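Local atomic coordinates of glycinin A3B4 subunit (Glycine max, PDB entry 2D5F), a protein that probably serves as a seed storage reserve, an 11S globulin of two cupin domains per chain that assembles into hexamers. Residues 65-71 against 121-127; 146-151 against 364-368. All coordinates share one frame; numbering follows the deposited sequence.

Contact 1 (65-71 against 121-127); sequences YPQMIIV and DVLVIPP
Ile125, Ile69 and Leu123 bury more surface than any other residues where strand 67-71 runs antiparallel to strand 121-125, the axes 4.4 Å apart at 156°. The three project from one face of the sheet. CD1 of Ile69 crosses over the branch of Ile125 and lies 3.8 Å from its CG1; both isoleucines hold CG1 anti to their own carbonyl carbon, and Ile69 then extends at chi2 (167°), which carries its CD1 to Ile125. The same CG1 of Ile125 also meets CB of Gln67 at 3.9 Å. Leu123 faces Ile69 more loosely, CB to CB, and reaches with CD1 to CG2 of Val71.

Beneath these side chains, Ile69 and Leu123 form a hydrogen-bonded pair. Ile69 N gives an almost straight bond to Leu123 O (2.7 Å, 178° at the hydrogen), and Leu123 N returns one to Ile69 O. The latter oxygen is also approached by CA of Val122 at 3.0 Å, a CA-H...O contact. Gln67 and Ile125 are bonded both ways as well, and Val71 N reaches Asp121 O at 2.9 Å.

Met68 and Val122 occupy the reverse face, CG of the methionine lying 3.7 Å from CG1 of the valine. Past the paired strands Pro66 CD abuts Pro127 CG at 3.4 Å, tighter than usual for two carbons.

Within this antiparallel sheet of the first cupin domain, strand 141-147 flanks strand 67-73, with Ala143 and Ser145 touching Ile69, while strand 332-334 flanks strand 121-125. Helix 362-365 covers part of the reverse face: Leu362 touches Met68, and Phe365 packs on Pro66 and Pro127.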
loop_
_atom_site.group_PDB
_atom_site.type_symbol
_atom_site.label_atom_id
_atom_site.label_comp_id
_atom_site.label_asym_id
_atom_site.label_seq_id
_atom_site.Cartn_x
_atom_site.Cartn_y
_atom_site.Cartn_z
ATOM N N TYR B 65 -17.895 15.700 -3.977
ATOM C CA TYR B 65 -17.587 15.014 -2.723
ATOM C C TYR B 65 -18.412 13.742 -2.707
ATOM O O TYR B 65 -19.370 13.614 -3.456
ATOM C CB TYR B 65 -17.932 15.886 -1.503
ATOM C CG TYR B 65 -19.230 16.655 -1.647
ATOM C CD1 TYR B 65 -19.231 17.987 -2.071
ATOM C CD2 TYR B 65 -20.459 16.038 -1.406
ATOM C CE1 TYR B 65 -20.423 18.689 -2.253
ATOM C CE2 TYR B 65 -21.656 16.727 -1.588
ATOM C CZ TYR B 65 -21.631 18.053 -2.014
ATOM O OH TYR B 65 -22.817 18.729 -2.216
ATOM N N PRO B 66 -18.034 12.767 -1.879
ATOM C CA PRO B 66 -18.868 11.567 -1.906
ATOM C C PRO B 66 -20.155 11.730 -1.110
ATOM O O PRO B 66 -20.275 12.625 -0.273
ATOM C CB PRO B 66 -17.947 10.486 -1.344
ATOM C CG PRO B 66 -17.028 11.222 -0.458
ATOM C CD PRO B 66 -16.763 12.525 -1.174
ATOM N N GLN B 67 -21.132 10.886 -1.425
ATOM C CA GLN B 67 -22.407 10.882 -0.721
ATOM C C GLN B 67 -22.641 9.445 -0.289
ATOM O O GLN B 67 -22.318 8.508 -1.025
ATOM C CB GLN B 67 -23.571 11.284 -1.635
ATOM C CG GLN B 67 -23.566 12.709 -2.146
ATOM C CD GLN B 67 -24.756 12.992 -3.053
ATOM O OE1 GLN B 67 -25.909 12.860 -2.641
ATOM N NE2 GLN B 67 -24.478 13.374 -4.295
ATOM N N MET B 68 -23.170 9.271 0.912
ATOM C CA MET B 68 -23.512 7.942 1.394
ATOM C C MET B 68 -25.010 8.044 1.630
ATOM O O MET B 68 -25.461 8.855 2.429
ATOM C CB MET B 68 -22.792 7.605 2.688
ATOM C CG MET B 68 -23.206 6.252 3.232
ATOM S SD MET B 68 -22.153 5.706 4.563
ATOM C CE MET B 68 -21.030 4.679 3.650
ATOM N N ILE B 69 -25.773 7.230 0.914
ATOM C CA ILE B 69 -27.224 7.269 1.004
ATOM C C ILE B 69 -27.831 5.991 1.568
ATOM O O ILE B 69 -27.394 4.886 1.246
ATOM C CB ILE B 69 -27.828 7.489 -0.390
ATOM C CG1 ILE B 69 -27.116 8.652 -1.082
ATOM C CG2 ILE B 69 -29.322 7.770 -0.284
ATOM C CD1 ILE B 69 -27.426 8.758 -2.560
ATOM N N ILE B 70 -28.829 6.145 2.429
ATOM C CA ILE B 70 -29.521 4.986 2.960
ATOM C C ILE B 70 -30.960 5.097 2.473
ATOM O O ILE B 70 -31.600 6.136 2.626
ATOM C CB ILE B 70 -29.493 4.909 4.509
ATOM C CG1 ILE B 70 -30.195 3.617 4.948
ATOM C CG2 ILE B 70 -30.150 6.132 5.130
ATOM C CD1 ILE B 70 -30.062 3.289 6.412
ATOM N N VAL B 71 -31.441 4.036 1.839
ATOM C CA VAL B 71 -32.802 3.999 1.328
ATOM C C VAL B 71 -33.667 3.524 2.474
ATOM O O VAL B 71 -33.528 2.388 2.918
ATOM C CB VAL B 71 -32.942 3.000 0.163
ATOM C CG1 VAL B 71 -34.362 3.020 -0.367
ATOM C CG2 VAL B 71 -31.961 3.342 -0.937
ATOM N N ASP B 121 -30.861 -0.585 2.135
ATOM C CA ASP B 121 -29.614 -0.536 1.376
ATOM C C ASP B 121 -28.929 0.817 1.490
ATOM O O ASP B 121 -29.576 1.851 1.633
ATOM C CB ASP B 121 -29.859 -0.794 -0.116
ATOM C CG ASP B 121 -30.097 -2.256 -0.439
ATOM O OD1 ASP B 121 -30.412 -2.536 -1.613
ATOM O OD2 ASP B 121 -29.969 -3.118 0.457
ATOM N N VAL B 122 -27.606 0.787 1.421
ATOM C CA VAL B 122 -26.802 1.995 1.456
ATOM C C VAL B 122 -26.211 2.106 0.062
ATOM O O VAL B 122 -25.797 1.099 -0.521
ATOM C CB VAL B 122 -25.659 1.893 2.479
ATOM C CG1 VAL B 122 -24.641 3.018 2.248
ATOM C CG2 VAL B 122 -26.221 1.983 3.887
ATOM N N LEU B 123 -26.200 3.318 -0.478
ATOM C CA LEU B 123 -25.643 3.566 -1.803
ATOM C C LEU B 123 -24.519 4.572 -1.608
ATOM O O LEU B 123 -24.584 5.414 -0.710
ATOM C CB LEU B 123 -26.704 4.170 -2.739
ATOM C CG LEU B 123 -28.114 3.562 -2.772
ATOM C CD1 LEU B 123 -29.005 4.401 -3.684
ATOM C CD2 LEU B 123 -28.056 2.128 -3.262
ATOM N N VAL B 124 -23.493 4.493 -2.444
ATOM C CA VAL B 124 -22.373 5.421 -2.346
ATOM C C VAL B 124 -22.162 6.102 -3.688
ATOM O O VAL B 124 -22.047 5.427 -4.710
ATOM C CB VAL B 124 -21.070 4.677 -1.957
ATOM C CG1 VAL B 124 -19.919 5.658 -1.847
ATOM C CG2 VAL B 124 -21.269 3.928 -0.646
ATOM N N ILE B 125 -22.124 7.432 -3.693
ATOM C CA ILE B 125 -21.901 8.182 -4.930
ATOM C C ILE B 125 -20.473 8.733 -4.932
ATOM O O ILE B 125 -20.111 9.516 -4.058
ATOM C CB ILE B 125 -22.840 9.397 -5.062
ATOM C CG1 ILE B 125 -24.295 9.005 -4.761
ATOM C CG2 ILE B 125 -22.709 9.984 -6.465
ATOM C CD1 ILE B 125 -24.848 7.916 -5.652
ATOM N N PRO B 126 -19.641 8.329 -5.909
ATOM C CA PRO B 126 -18.260 8.826 -5.966
ATOM C C PRO B 126 -18.213 10.302 -6.370
ATOM O O PRO B 126 -19.093 10.789 -7.083
ATOM C CB PRO B 126 -17.608 7.947 -7.032
ATOM C CG PRO B 126 -18.428 6.689 -7.015
ATOM C CD PRO B 126 -19.837 7.225 -6.866
ATOM N N PRO B 127 -17.181 11.030 -5.920
ATOM C CA PRO B 127 -17.068 12.448 -6.273
ATOM C C PRO B 127 -16.943 12.608 -7.788
ATOM O O PRO B 127 -16.225 11.848 -8.446
ATOM C CB PRO B 127 -15.794 12.892 -5.552
ATOM C CG PRO B 127 -15.687 11.930 -4.395
ATOM C CD PRO B 127 -16.091 10.623 -5.011
#

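Contact 2 (146-151 against 364-368); sequences LLDTSN and QFGLS
OD2 of Asp148 accepts two hydrogen bonds: a bridging water donates to it at 2.7 Å, and Asn151 ND2 donates at 3.1 Å. The same water donates to Gly366 O, also at 2.7 Å, and so ties the carboxylate to the backbone of the other segment. The amide of Asn151 approaches nearly in line with the CG-OD2 bond, with OD2 lying 17° out of the amide plane. A second water accepts from ND2 and donates to Gln364 O, giving another solvent link, here to the backbone at Gln364.

Asn151 sends its amide toward the 364-366 backbone, a reach set by a chi1 of -179° that places CG opposite the backbone N; its OD1 turns to the backbone N of Asn153. Two tight turns shape the segment leaving strand 141-147: an inverse gamma turn centred on Asp148 and a type I beta turn from Asp148 to Asn151, closed by Asn151 N on Asp148 O. Both turns belong to one cupin domain, whereas Gly366, with positive phi (59°) just after the helix, leads into strand 368-374 of the other.

Leu367 fills the apolar side of the junction. Its CD1 lies 3.8 Å from CB of Asp148, the two side chains passing in opposite directions, and its CD2 meets CD1 of Leu146 at 4.1 Å. Replacing Asp148 by alanine removes the carboxylate, and this would probably cost Asn151 ND2 one acceptor and leave the water on Gly366 O without its second anchor. Beyond the leucines, Met68 touches Leu367 and Phe444 touches Leu146.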
loop_
_atom_site.group_PDB
_atom_site.type_symbol
_atom_site.label_atom_id
_atom_site.label_comp_id
_atom_site.label_asym_id
_atom_site.label_seq_id
_atom_site.Cartn_x
_atom_site.Cartn_y
_atom_site.Cartn_z
ATOM N N LEU B 146 -26.015 11.493 3.115
ATOM C CA LEU B 146 -25.008 12.191 3.892
ATOM C C LEU B 146 -24.081 12.802 2.840
ATOM O O LEU B 146 -23.427 12.071 2.085
ATOM C CB LEU B 146 -24.228 11.205 4.776
ATOM C CG LEU B 146 -23.225 11.768 5.802
ATOM C CD1 LEU B 146 -22.015 12.414 5.104
ATOM C CD2 LEU B 146 -23.934 12.780 6.692
ATOM N N LEU B 147 -24.067 14.131 2.761
ATOM C CA LEU B 147 -23.217 14.848 1.813
ATOM C C LEU B 147 -21.908 15.189 2.529
ATOM O O LEU B 147 -21.841 16.141 3.304
ATOM C CB LEU B 147 -23.904 16.135 1.325
ATOM C CG LEU B 147 -25.025 16.061 0.268
ATOM C CD1 LEU B 147 -26.146 15.168 0.732
ATOM C CD2 LEU B 147 -25.562 17.463 -0.000
ATOM N N ASP B 148 -20.874 14.399 2.273
ATOM C CA ASP B 148 -19.577 14.595 2.911
ATOM C C ASP B 148 -18.798 15.765 2.297
ATOM O O ASP B 148 -17.753 15.569 1.679
ATOM C CB ASP B 148 -18.780 13.288 2.814
ATOM C CG ASP B 148 -17.501 13.308 3.639
ATOM O OD1 ASP B 148 -17.427 14.067 4.632
ATOM O OD2 ASP B 148 -16.573 12.548 3.298
ATOM N N THR B 149 -19.313 16.977 2.491
ATOM C CA THR B 149 -18.704 18.196 1.957
ATOM C C THR B 149 -17.266 18.461 2.411
ATOM O O THR B 149 -16.479 19.033 1.664
ATOM C CB THR B 149 -19.532 19.450 2.325
ATOM O OG1 THR B 149 -19.813 19.439 3.730
ATOM C CG2 THR B 149 -20.842 19.490 1.546
ATOM N N SER B 150 -16.923 18.058 3.631
ATOM C CA SER B 150 -15.580 18.293 4.143
ATOM C C SER B 150 -14.566 17.247 3.686
ATOM O O SER B 150 -13.391 17.335 4.027
ATOM C CB SER B 150 -15.593 18.348 5.676
ATOM O OG SER B 150 -15.890 17.078 6.243
ATOM N N ASN B 151 -15.016 16.262 2.916
ATOM C CA ASN B 151 -14.112 15.217 2.438
ATOM C C ASN B 151 -12.879 15.812 1.759
ATOM O O ASN B 151 -12.974 16.781 1.013
ATOM C CB ASN B 151 -14.836 14.278 1.470
ATOM C CG ASN B 151 -13.941 13.150 0.972
ATOM O OD1 ASN B 151 -13.255 13.282 -0.040
ATOM N ND2 ASN B 151 -13.931 12.045 1.700
ATOM N N GLN B 364 -11.463 5.117 -0.271
ATOM C CA GLN B 364 -11.093 6.397 -0.867
ATOM C C GLN B 364 -12.053 7.538 -0.534
ATOM O O GLN B 364 -11.708 8.702 -0.716
ATOM C CB GLN B 364 -10.989 6.267 -2.390
ATOM C CG GLN B 364 -9.835 5.396 -2.861
ATOM C CD GLN B 364 -8.504 5.784 -2.230
ATOM O OE1 GLN B 364 -8.265 5.531 -1.047
ATOM N NE2 GLN B 364 -7.635 6.408 -3.017
ATOM N N PHE B 365 -13.244 7.215 -0.034
ATOM C CA PHE B 365 -14.229 8.251 0.273
ATOM C C PHE B 365 -14.308 8.688 1.734
ATOM O O PHE B 365 -15.033 9.629 2.062
ATOM C CB PHE B 365 -15.610 7.806 -0.203
ATOM C CG PHE B 365 -15.620 7.294 -1.614
ATOM C CD1 PHE B 365 -14.848 7.910 -2.600
ATOM C CD2 PHE B 365 -16.398 6.197 -1.960
ATOM C CE1 PHE B 365 -14.853 7.437 -3.910
ATOM C CE2 PHE B 365 -16.412 5.713 -3.270
ATOM C CZ PHE B 365 -15.635 6.336 -4.249
ATOM N N GLY B 366 -13.570 8.008 2.605
ATOM C CA GLY B 366 -13.568 8.365 4.018
ATOM C C GLY B 366 -14.914 8.318 4.729
ATOM O O GLY B 366 -15.214 9.172 5.573
ATOM N N LEU B 367 -15.727 7.318 4.410
ATOM C CA LEU B 367 -17.032 7.191 5.042
ATOM C C LEU B 367 -17.383 5.765 5.426
ATOM O O LEU B 367 -16.968 4.817 4.777
ATOM C CB LEU B 367 -18.124 7.721 4.116
ATOM C CG LEU B 367 -18.253 9.229 3.930
ATOM C CD1 LEU B 367 -19.166 9.504 2.755
ATOM C CD2 LEU B 367 -18.806 9.863 5.206
ATOM N N SER B 368 -18.153 5.631 6.497
ATOM C CA SER B 368 -18.628 4.334 6.955
ATOM C C SER B 368 -19.939 4.582 7.683
ATOM O O SER B 368 -20.376 5.724 7.823
ATOM C CB SER B 368 -17.610 3.657 7.880
ATOM O OG SER B 368 -17.287 4.471 8.980
HETATM O O HOH W 1 -14.570 11.713 4.932
HETATM O O HOH W 2 -11.572 10.365 1.524
#

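Contacts 1 and 2, whose centres lie 9 Å apart, share a sheet in which strands 67-73 and 141-147 are neighbours. Probable backbone hydrogen bonds join them: Met68 O to Leu146 N at 2.8 Å and Pro66 O to Asp148 N at 3.2 Å. A second tie comes from the helix of contact 2, where Phe365 CD2 packs on Val124 CG1 at 3.6 Å. Contact 1 lies within one cupin domain, while contact 2 joins that domain's sheet to the other domain. The Ile69 side chain lies about 4 Å from a carbonate ion, probably from the crystallisation liquor, in a pocket that includes Arg50 and Ala143; Gln67 OE1 accepts a hydrogen bond from that arginine.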